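Local coordinates for envelope glycoprotein (Thogoto virus, PDB 5XEA) that probably attaches the virus to its host-cell receptor and later drives fusion of the virion with the host membrane, acting as a trimeric gp64-like fusogen, at residues G45-C54 against G65-P75; P118-D126 against C136-V144. All coordinates share one frame; numbering follows the deposited sequence.

Contact 1 of 2, residues G45-C54 against G65-P75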
loop_
_atom_site.group_PDB
_atom_site.type_symbol
_atom_site.label_atom_id
_atom_site.label_comp_id
_atom_site.label_asym_id
_atom_site.label_seq_id
_atom_site.Cartn_x
_atom_site.Cartn_y
_atom_site.Cartn_z
ATOM N N GLY B 45 -30.178 2.339 -3.565
ATOM C CA GLY B 45 -31.334 1.865 -2.824
ATOM C C GLY B 45 -31.736 0.467 -3.240
ATOM O O GLY B 45 -31.554 0.060 -4.387
ATOM N N TYR B 46 -32.295 -0.273 -2.274
ATOM C CA TYR B 46 -32.763 -1.632 -2.511
ATOM C C TYR B 46 -34.144 -1.807 -1.906
ATOM O O TYR B 46 -34.510 -1.124 -0.946
ATOM C CB TYR B 46 -31.795 -2.699 -1.940
ATOM C CG TYR B 46 -31.673 -2.726 -0.431
ATOM C CD1 TYR B 46 -32.483 -3.556 0.344
ATOM C CD2 TYR B 46 -30.733 -1.930 0.218
ATOM C CE1 TYR B 46 -32.372 -3.570 1.722
ATOM C CE2 TYR B 46 -30.620 -1.938 1.594
ATOM C CZ TYR B 46 -31.434 -2.761 2.346
ATOM O OH TYR B 46 -31.300 -2.760 3.722
ATOM N N ARG B 47 -34.903 -2.734 -2.480
ATOM C CA ARG B 47 -36.223 -3.084 -1.969
ATOM C C ARG B 47 -36.578 -4.468 -2.482
ATOM O O ARG B 47 -36.463 -4.733 -3.685
ATOM C CB ARG B 47 -37.274 -2.062 -2.405
ATOM C CG ARG B 47 -38.720 -2.408 -2.000
ATOM C CD ARG B 47 -39.596 -1.196 -2.280
ATOM N NE ARG B 47 -39.580 -0.873 -3.699
ATOM C CZ ARG B 47 -40.054 0.248 -4.230
ATOM N NH1 ARG B 47 -40.602 1.177 -3.457
ATOM N NH2 ARG B 47 -39.985 0.424 -5.545
ATOM N N THR B 48 -37.016 -5.329 -1.576
ATOM C CA THR B 48 -37.396 -6.695 -1.918
ATOM C C THR B 48 -38.575 -7.101 -1.049
ATOM O O THR B 48 -38.708 -6.656 0.100
ATOM C CB THR B 48 -36.182 -7.644 -1.729
ATOM O OG1 THR B 48 -35.196 -7.355 -2.728
ATOM C CG2 THR B 48 -36.565 -9.093 -1.818
ATOM N N ALA B 49 -39.440 -7.951 -1.604
ATOM C CA ALA B 49 -40.535 -8.548 -0.854
ATOM C C ALA B 49 -40.291 -10.046 -0.686
ATOM O O ALA B 49 -39.776 -10.702 -1.594
ATOM C CB ALA B 49 -41.881 -8.307 -1.557
ATOM N N TRP B 50 -40.610 -10.568 0.494
ATOM C CA TRP B 50 -40.804 -12.004 0.709
ATOM C C TRP B 50 -42.291 -12.287 0.593
ATOM O O TRP B 50 -43.086 -11.708 1.337
ATOM C CB TRP B 50 -40.299 -12.461 2.081
ATOM C CG TRP B 50 -40.599 -13.901 2.428
ATOM C CD1 TRP B 50 -41.534 -14.353 3.322
ATOM C CD2 TRP B 50 -39.974 -15.077 1.881
ATOM N NE1 TRP B 50 -41.525 -15.731 3.365
ATOM C CE2 TRP B 50 -40.577 -16.197 2.492
ATOM C CE3 TRP B 50 -38.961 -15.287 0.938
ATOM C CZ2 TRP B 50 -40.196 -17.516 2.199
ATOM C CZ3 TRP B 50 -38.588 -16.600 0.635
ATOM C CH2 TRP B 50 -39.210 -17.701 1.270
ATOM N N VAL B 51 -42.664 -13.154 -0.346
ATOM C CA VAL B 51 -44.061 -13.518 -0.570
ATOM C C VAL B 51 -44.185 -15.038 -0.480
ATOM O O VAL B 51 -43.595 -15.759 -1.297
ATOM C CB VAL B 51 -44.579 -13.006 -1.929
ATOM C CG1 VAL B 51 -46.049 -13.371 -2.120
ATOM C CG2 VAL B 51 -44.385 -11.483 -2.036
ATOM N N ALA B 52 -44.935 -15.521 0.510
ATOM C CA ALA B 52 -45.210 -16.950 0.686
ATOM C C ALA B 52 -46.717 -17.188 0.610
ATOM O O ALA B 52 -47.462 -16.827 1.529
ATOM C CB ALA B 52 -44.648 -17.474 2.012
ATOM N N TYR B 53 -47.154 -17.819 -0.469
ATOM C CA TYR B 53 -48.551 -18.183 -0.684
ATOM C C TYR B 53 -48.665 -19.703 -0.577
ATOM O O TYR B 53 -48.130 -20.433 -1.414
ATOM C CB TYR B 53 -49.006 -17.684 -2.049
ATOM C CG TYR B 53 -50.461 -17.946 -2.380
ATOM C CD1 TYR B 53 -51.478 -17.280 -1.706
ATOM C CD2 TYR B 53 -50.819 -18.843 -3.389
ATOM C CE1 TYR B 53 -52.822 -17.504 -2.023
ATOM C CE2 TYR B 53 -52.164 -19.073 -3.710
ATOM C CZ TYR B 53 -53.154 -18.394 -3.028
ATOM O OH TYR B 53 -54.480 -18.606 -3.338
ATOM N N CYS B 54 -49.356 -20.182 0.442
ATOM C CA CYS B 54 -49.379 -21.605 0.736
ATOM C C CYS B 54 -50.810 -22.110 0.685
ATOM O O CYS B 54 -51.753 -21.331 0.810
ATOM C CB CYS B 54 -48.776 -21.871 2.113
ATOM S SG CYS B 54 -47.092 -21.205 2.282
ATOM N N GLY B 65 -48.688 -27.256 -0.166
ATOM C CA GLY B 65 -47.337 -26.763 -0.353
ATOM C C GLY B 65 -47.330 -25.252 -0.403
ATOM O O GLY B 65 -48.327 -24.608 -0.122
ATOM N N CYS B 66 -46.171 -24.691 -0.759
ATOM C CA CYS B 66 -45.988 -23.241 -0.764
ATOM C C CYS B 66 -45.285 -22.775 -2.025
ATOM O O CYS B 66 -44.393 -23.451 -2.553
ATOM C CB CYS B 66 -45.159 -22.741 0.431
ATOM S SG CYS B 66 -45.927 -22.878 2.060
ATOM N N ASN B 67 -45.686 -21.588 -2.480
ATOM C CA ASN B 67 -44.940 -20.794 -3.452
ATOM C C ASN B 67 -44.379 -19.612 -2.667
ATOM O O ASN B 67 -45.046 -18.588 -2.502
ATOM C CB ASN B 67 -45.811 -20.337 -4.595
ATOM C CG ASN B 67 -45.056 -19.505 -5.594
ATOM O OD1 ASN B 67 -43.833 -19.598 -5.697
ATOM N ND2 ASN B 67 -45.776 -18.671 -6.329
ATOM N N ALA B 68 -43.154 -19.778 -2.163
ATOM C CA ALA B 68 -42.515 -18.848 -1.233
ATOM C C ALA B 68 -41.204 -18.398 -1.849
ATOM O O ALA B 68 -40.347 -19.237 -2.149
ATOM C CB ALA B 68 -42.266 -19.523 0.127
ATOM N N ARG B 69 -41.043 -17.089 -2.039
ATOM C CA ARG B 69 -39.899 -16.602 -2.797
ATOM C C ARG B 69 -39.715 -15.121 -2.531
ATOM O O ARG B 69 -40.624 -14.437 -2.050
ATOM C CB ARG B 69 -40.069 -16.848 -4.305
ATOM C CG ARG B 69 -41.118 -15.983 -4.992
ATOM C CD ARG B 69 -42.540 -16.418 -4.667
ATOM N NE ARG B 69 -43.534 -15.730 -5.480
ATOM C CZ ARG B 69 -44.843 -15.677 -5.216
ATOM N NH1 ARG B 69 -45.362 -16.264 -4.132
ATOM N NH2 ARG B 69 -45.640 -15.023 -6.053
ATOM N N LEU B 70 -38.514 -14.637 -2.852
ATOM C CA LEU B 70 -38.208 -13.218 -2.813
ATOM C C LEU B 70 -38.538 -12.604 -4.161
ATOM O O LEU B 70 -38.261 -13.196 -5.207
ATOM C CB LEU B 70 -36.723 -12.986 -2.498
ATOM C CG LEU B 70 -36.232 -13.439 -1.130
ATOM C CD1 LEU B 70 -34.687 -13.530 -1.122
ATOM C CD2 LEU B 70 -36.777 -12.498 -0.020
ATOM N N LEU B 71 -39.099 -11.398 -4.133
ATOM C CA LEU B 71 -39.420 -10.657 -5.346
ATOM C C LEU B 71 -38.780 -9.282 -5.255
ATOM O O LEU B 71 -39.040 -8.542 -4.301
ATOM C CB LEU B 71 -40.942 -10.540 -5.519
ATOM C CG LEU B 71 -41.672 -11.863 -5.666
ATOM C CD1 LEU B 71 -43.175 -11.632 -5.687
ATOM C CD2 LEU B 71 -41.215 -12.580 -6.932
ATOM N N HIS B 72 -37.943 -8.936 -6.225
ATOM C CA HIS B 72 -37.222 -7.665 -6.181
ATOM C C HIS B 72 -38.061 -6.532 -6.762
ATOM O O HIS B 72 -38.674 -6.695 -7.817
ATOM C CB HIS B 72 -35.913 -7.782 -6.940
ATOM C CG HIS B 72 -35.006 -8.825 -6.379
ATOM N ND1 HIS B 72 -34.727 -8.910 -5.030
ATOM C CD2 HIS B 72 -34.336 -9.841 -6.973
ATOM C CE1 HIS B 72 -33.910 -9.928 -4.820
ATOM N NE2 HIS B 72 -33.653 -10.505 -5.983
ATOM N N TYR B 73 -38.086 -5.391 -6.069
ATOM C CA TYR B 73 -38.750 -4.177 -6.548
ATOM C C TYR B 73 -37.788 -2.998 -6.449
ATOM O O TYR B 73 -38.022 -2.055 -5.685
ATOM C CB TYR B 73 -40.025 -3.880 -5.756
ATOM C CG TYR B 73 -41.106 -4.925 -5.893
ATOM C CD1 TYR B 73 -42.163 -4.751 -6.786
ATOM C CD2 TYR B 73 -41.080 -6.083 -5.117
ATOM C CE1 TYR B 73 -43.162 -5.707 -6.910
ATOM C CE2 TYR B 73 -42.051 -7.036 -5.245
ATOM C CZ TYR B 73 -43.099 -6.849 -6.139
ATOM O OH TYR B 73 -44.082 -7.813 -6.250
ATOM N N PRO B 74 -36.698 -3.017 -7.208
ATOM C CA PRO B 74 -35.719 -1.942 -7.111
ATOM C C PRO B 74 -36.379 -0.605 -7.392
ATOM O O PRO B 74 -37.276 -0.524 -8.241
ATOM C CB PRO B 74 -34.696 -2.299 -8.202
ATOM C CG PRO B 74 -35.500 -3.089 -9.185
ATOM C CD PRO B 74 -36.421 -3.916 -8.342
ATOM N N PRO B 75 -35.989 0.457 -6.684
ATOM C CA PRO B 75 -36.640 1.758 -6.901
ATOM C C PRO B 75 -36.364 2.295 -8.294
ATOM O O PRO B 75 -35.299 2.079 -8.875
ATOM C CB PRO B 75 -36.028 2.657 -5.819
ATOM C CG PRO B 75 -34.711 2.004 -5.477
ATOM C CD PRO B 75 -34.897 0.530 -5.687
#
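The indole of Trp50 lies along the backbone of 68-70: Arg69 N sits 3.6 Å above one face, displaced toward the rim, while CD2 of Leu70 meets the ring edge at CE3, 3.7 Å away. With CG anti to the backbone N (chi1 174°), the ring swings so that its CZ2 comes 3.6 Å from CB of Ala68, whose methyl also touches CB of Ala52. NE1 of Trp50 turns to Arg125 O, and Leu433 and Met437 of helix 421-437 pack on Leu70; Tyr439 of a neighbouring subunit meets the indole edge-to-face. Beyond the small side chains, Cys54 and Cys66 close a disulfide across a non-hydrogen-bonded pair. The two segments are the arms of an antiparallel beta hairpin, their strand axes 4.5 Å apart and 172° from parallel, with Ala49-Leu71, Val51-Arg69 and Tyr53-Asn67 as hydrogen-bonded pairs. On the face of Val51, Arg69 is bent at chi2, so that its guanidinium is sandwiched between the Asn67 amide and the Val51 side chain; its NH1 donates to Asn67 O from the face opposite Tyr53 N. Farther out, Thr48 OG1 reaches ND1 of His72 at 2.8 Å, in the plane of the imidazole. Past the last paired residues, Arg47 NE donates to Tyr73 O at 2.8 Å in the carbonyl plane, NH2 adds a weak bond, and NH1 is salt-bridged to Glu79.

Contact 2 of 2, residues P118-D126 against C136-V144; sequences PRKELVRRD and CNIDWRCGV
Lys120 lays its CG over the carbonyl of Trp140, 3.3 Å from the oxygen, and then bends at chi2 and chi4 to bring NZ back to that same oxygen. The backbones run roughly antiparallel, 158° apart end to end, but make a single beta bridge, the hydrogen-bonded pair Lys120-Cys142; the irregular 118-126 segment thus flanks strand 133-156 and is joined to it mainly by side chains. NZ of Lys120 donates to three oxygens: OD1 of Asp139 in a 2.7 Å salt bridge on the syn side, Trp140 O, and Glu121 O of its own segment. The carboxylate of Asp139 joins both segments: OD1 also takes Trp140 N from the same face as the lysine, whereas OD2 receives Val123 N at 2.7 Å from above the carboxylate plane. Glu121 and Arg141 lie alongside one another, their flat groups only 19° from coplanar. This bidentate pairing is side-on: NE of Arg141 donates to OE1 of Glu121 and NH2 to OE2, each oxygen using its syn lone pair. Helix 421-437 flanks the pair, and its Ser429 O takes a further bond from Arg141 NH2. Near the other end, Arg125 CD passes 3.7 Å from Asn137 OD1, but the polar ends of both side chains turn to Asp97. On its anti side, OE1 of Glu121 also accepts Leu122 N, at 3.1 Å.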
loop_
_atom_site.group_PDB
_atom_site.type_symbol
_atom_site.label_atom_id
_atom_site.label_comp_id
_atom_site.label_asym_id
_atom_site.label_seq_id
_atom_site.Cartn_x
_atom_site.Cartn_y
_atom_site.Cartn_z
ATOM N N PRO B 118 -36.848 4.826 7.738
ATOM C CA PRO B 118 -35.432 5.030 7.387
ATOM C C PRO B 118 -34.801 3.772 6.820
ATOM O O PRO B 118 -33.922 3.855 5.953
ATOM C CB PRO B 118 -34.779 5.429 8.720
ATOM C CG PRO B 118 -35.913 5.547 9.728
ATOM C CD PRO B 118 -37.061 4.795 9.199
ATOM N N ARG B 119 -35.236 2.607 7.299
ATOM C CA ARG B 119 -34.771 1.298 6.871
ATOM C C ARG B 119 -35.813 0.273 7.303
ATOM O O ARG B 119 -36.584 0.498 8.238
ATOM C CB ARG B 119 -33.405 0.953 7.464
ATOM C CG ARG B 119 -33.365 0.904 8.987
ATOM C CD ARG B 119 -31.930 0.989 9.485
ATOM N NE ARG B 119 -31.215 2.133 8.911
ATOM C CZ ARG B 119 -31.353 3.387 9.332
ATOM N NH1 ARG B 119 -32.193 3.657 10.326
ATOM N NH2 ARG B 119 -30.661 4.373 8.765
ATOM N N LYS B 120 -35.808 -0.870 6.628
ATOM C CA LYS B 120 -36.769 -1.922 6.937
ATOM C C LYS B 120 -36.150 -3.269 6.603
ATOM O O LYS B 120 -35.612 -3.448 5.511
ATOM C CB LYS B 120 -38.065 -1.701 6.150
ATOM C CG LYS B 120 -39.063 -2.839 6.157
ATOM C CD LYS B 120 -40.040 -2.712 7.300
ATOM C CE LYS B 120 -41.167 -3.737 7.194
ATOM N NZ LYS B 120 -40.638 -5.130 7.205
ATOM N N GLU B 121 -36.225 -4.210 7.537
ATOM C CA GLU B 121 -35.798 -5.582 7.290
ATOM C C GLU B 121 -37.013 -6.508 7.329
ATOM O O GLU B 121 -37.962 -6.283 8.088
ATOM C CB GLU B 121 -34.757 -6.037 8.314
ATOM C CG GLU B 121 -34.113 -7.386 7.969
ATOM C CD GLU B 121 -33.462 -7.396 6.573
ATOM O OE1 GLU B 121 -34.083 -7.926 5.630
ATOM O OE2 GLU B 121 -32.329 -6.876 6.411
ATOM N N LEU B 122 -36.987 -7.537 6.495
ATOM C CA LEU B 122 -38.116 -8.447 6.383
ATOM C C LEU B 122 -37.942 -9.603 7.357
ATOM O O LEU B 122 -36.853 -9.853 7.856
ATOM C CB LEU B 122 -38.264 -8.968 4.948
ATOM C CG LEU B 122 -37.166 -9.781 4.254
ATOM C CD1 LEU B 122 -37.102 -11.243 4.675
ATOM C CD2 LEU B 122 -37.386 -9.678 2.737
ATOM N N VAL B 123 -39.047 -10.282 7.646
ATOM C CA VAL B 123 -39.072 -11.526 8.404
ATOM C C VAL B 123 -39.436 -12.620 7.418
ATOM O O VAL B 123 -40.351 -12.444 6.610
ATOM C CB VAL B 123 -40.097 -11.477 9.554
ATOM C CG1 VAL B 123 -40.063 -12.776 10.362
ATOM C CG2 VAL B 123 -39.832 -10.296 10.469
ATOM N N ARG B 124 -38.710 -13.730 7.447
ATOM C CA ARG B 124 -38.994 -14.832 6.535
ATOM C C ARG B 124 -39.982 -15.777 7.208
ATOM O O ARG B 124 -39.641 -16.426 8.194
ATOM C CB ARG B 124 -37.728 -15.579 6.149
ATOM C CG ARG B 124 -38.062 -16.859 5.373
ATOM C CD ARG B 124 -36.813 -17.641 5.081
ATOM N NE ARG B 124 -37.117 -18.863 4.363
ATOM C CZ ARG B 124 -36.195 -19.730 3.969
ATOM N NH1 ARG B 124 -34.912 -19.491 4.217
ATOM N NH2 ARG B 124 -36.553 -20.830 3.328
ATOM N N ARG B 125 -41.202 -15.854 6.683
ATOM C CA ARG B 125 -42.236 -16.704 7.276
ATOM C C ARG B 125 -43.027 -17.383 6.165
ATOM O O ARG B 125 -43.388 -16.734 5.175
ATOM C CB ARG B 125 -43.171 -15.876 8.175
ATOM C CG ARG B 125 -44.198 -16.685 8.960
ATOM C CD ARG B 125 -44.861 -15.832 10.050
ATOM N NE ARG B 125 -45.925 -16.564 10.740
ATOM C CZ ARG B 125 -45.754 -17.260 11.859
ATOM N NH1 ARG B 125 -44.554 -17.322 12.428
ATOM N NH2 ARG B 125 -46.779 -17.892 12.417
ATOM N N ASP B 126 -43.283 -18.684 6.308
ATOM C CA ASP B 126 -44.126 -19.395 5.338
ATOM C C ASP B 126 -45.098 -20.346 6.041
ATOM O O ASP B 126 -45.275 -21.503 5.652
ATOM C CB ASP B 126 -43.286 -20.131 4.294
ATOM C CG ASP B 126 -42.326 -21.140 4.898
ATOM O OD1 ASP B 126 -42.422 -21.438 6.112
ATOM O OD2 ASP B 126 -41.473 -21.646 4.131
ATOM N N CYS B 136 -51.139 -16.651 3.441
ATOM C CA CYS B 136 -50.335 -15.653 2.754
ATOM C C CYS B 136 -49.438 -14.958 3.772
ATOM O O CYS B 136 -49.906 -14.516 4.827
ATOM C CB CYS B 136 -51.238 -14.637 2.035
ATOM S SG CYS B 136 -50.422 -13.189 1.297
ATOM N N ASN B 137 -48.148 -14.896 3.474
ATOM C CA ASN B 137 -47.235 -14.072 4.258
ATOM C C ASN B 137 -46.476 -13.177 3.302
ATOM O O ASN B 137 -45.896 -13.662 2.321
ATOM C CB ASN B 137 -46.268 -14.924 5.093
ATOM C CG ASN B 137 -46.840 -15.297 6.448
ATOM O OD1 ASN B 137 -46.907 -14.464 7.354
ATOM N ND2 ASN B 137 -47.256 -16.556 6.596
ATOM N N ILE B 138 -46.508 -11.870 3.566
ATOM C CA ILE B 138 -45.719 -10.900 2.824
ATOM C C ILE B 138 -44.964 -10.014 3.806
ATOM O O ILE B 138 -45.556 -9.490 4.759
ATOM C CB ILE B 138 -46.591 -10.018 1.913
ATOM C CG1 ILE B 138 -47.503 -10.856 1.022
ATOM C CG2 ILE B 138 -45.709 -9.052 1.084
ATOM C CD1 ILE B 138 -48.351 -9.996 0.124
ATOM N N ASP B 139 -43.669 -9.800 3.543
ATOM C CA ASP B 139 -42.911 -8.791 4.280
ATOM C C ASP B 139 -41.900 -8.160 3.337
ATOM O O ASP B 139 -41.629 -8.662 2.239
ATOM C CB ASP B 139 -42.239 -9.377 5.534
ATOM C CG ASP B 139 -41.872 -8.302 6.570
ATOM O OD1 ASP B 139 -42.194 -7.102 6.346
ATOM O OD2 ASP B 139 -41.247 -8.663 7.594
ATOM N N TRP B 140 -41.362 -7.022 3.761
ATOM C CA TRP B 140 -40.551 -6.193 2.883
ATOM C C TRP B 140 -39.228 -5.859 3.546
ATOM O O TRP B 140 -39.134 -5.783 4.772
ATOM C CB TRP B 140 -41.287 -4.881 2.517
ATOM C CG TRP B 140 -42.486 -5.114 1.668
ATOM C CD1 TRP B 140 -43.724 -5.531 2.089
ATOM C CD2 TRP B 140 -42.560 -5.000 0.246
ATOM N NE1 TRP B 140 -44.567 -5.656 1.015
ATOM C CE2 TRP B 140 -43.879 -5.357 -0.132
ATOM C CE3 TRP B 140 -41.644 -4.623 -0.753
ATOM C CZ2 TRP B 140 -44.306 -5.345 -1.461
ATOM C CZ3 TRP B 140 -42.060 -4.616 -2.068
ATOM C CH2 TRP B 140 -43.393 -4.970 -2.413
ATOM N N ARG B 141 -38.211 -5.630 2.715
ATOM C CA ARG B 141 -36.987 -4.968 3.148
ATOM C C ARG B 141 -36.708 -3.819 2.190
ATOM O O ARG B 141 -37.034 -3.887 1.000
ATOM C CB ARG B 141 -35.771 -5.907 3.198
ATOM C CG ARG B 141 -35.249 -6.326 1.821
ATOM C CD ARG B 141 -34.363 -7.570 1.900
ATOM N NE ARG B 141 -33.277 -7.363 2.866
ATOM C CZ ARG B 141 -32.019 -7.071 2.541
ATOM N NH1 ARG B 141 -31.660 -6.947 1.272
ATOM N NH2 ARG B 141 -31.111 -6.902 3.492
ATOM N N CYS B 142 -36.114 -2.761 2.723
ATOM C CA CYS B 142 -35.660 -1.677 1.863
ATOM C C CYS B 142 -34.594 -0.886 2.599
ATOM O O CYS B 142 -34.478 -0.953 3.826
ATOM C CB CYS B 142 -36.823 -0.777 1.433
ATOM S SG CYS B 142 -37.663 0.037 2.807
ATOM N N GLY B 143 -33.813 -0.141 1.837
ATOM C CA GLY B 143 -32.757 0.654 2.433
ATOM C C GLY B 143 -32.181 1.591 1.398
ATOM O O GLY B 143 -32.341 1.385 0.189
ATOM N N VAL B 144 -31.506 2.631 1.886
ATOM C CA VAL B 144 -30.957 3.651 0.998
ATOM C C VAL B 144 -29.685 4.200 1.625
ATOM O O VAL B 144 -29.574 4.306 2.852
ATOM C CB VAL B 144 -31.979 4.770 0.718
ATOM C CG1 VAL B 144 -32.339 5.512 2.007
ATOM C CG2 VAL B 144 -31.452 5.755 -0.345
HETATM O O HOH W 1 -31.329 2.436 5.027
#

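In the fold
Contacts 1 and 2 meet within one antiparallel sheet, where strands 40-56 and 133-156 are neighbours; their centres are 9 Å apart, and Trp50 N to Asp139 O and Ala52 N to Asn137 O, both 2.8 Å, are probable hydrogen bonds between them. Both are partly buried, and in each the central strand is the more deeply buried partner. Contact 1 pairs strand 40-56 with its hairpin mate through regular backbone bonds, apolar packing and an internal disulfide. Contact 2 sets a loop against strand 133-156, relying on salt bridges and side-chain-to-backbone bonds; its two cysteines are bonded to Cys89 and Cys106, outside both segments. Helix 421-437 touches both, meeting Trp50 and Leu70 among others in contact 1 and Glu121 and Arg141 among others in contact 2.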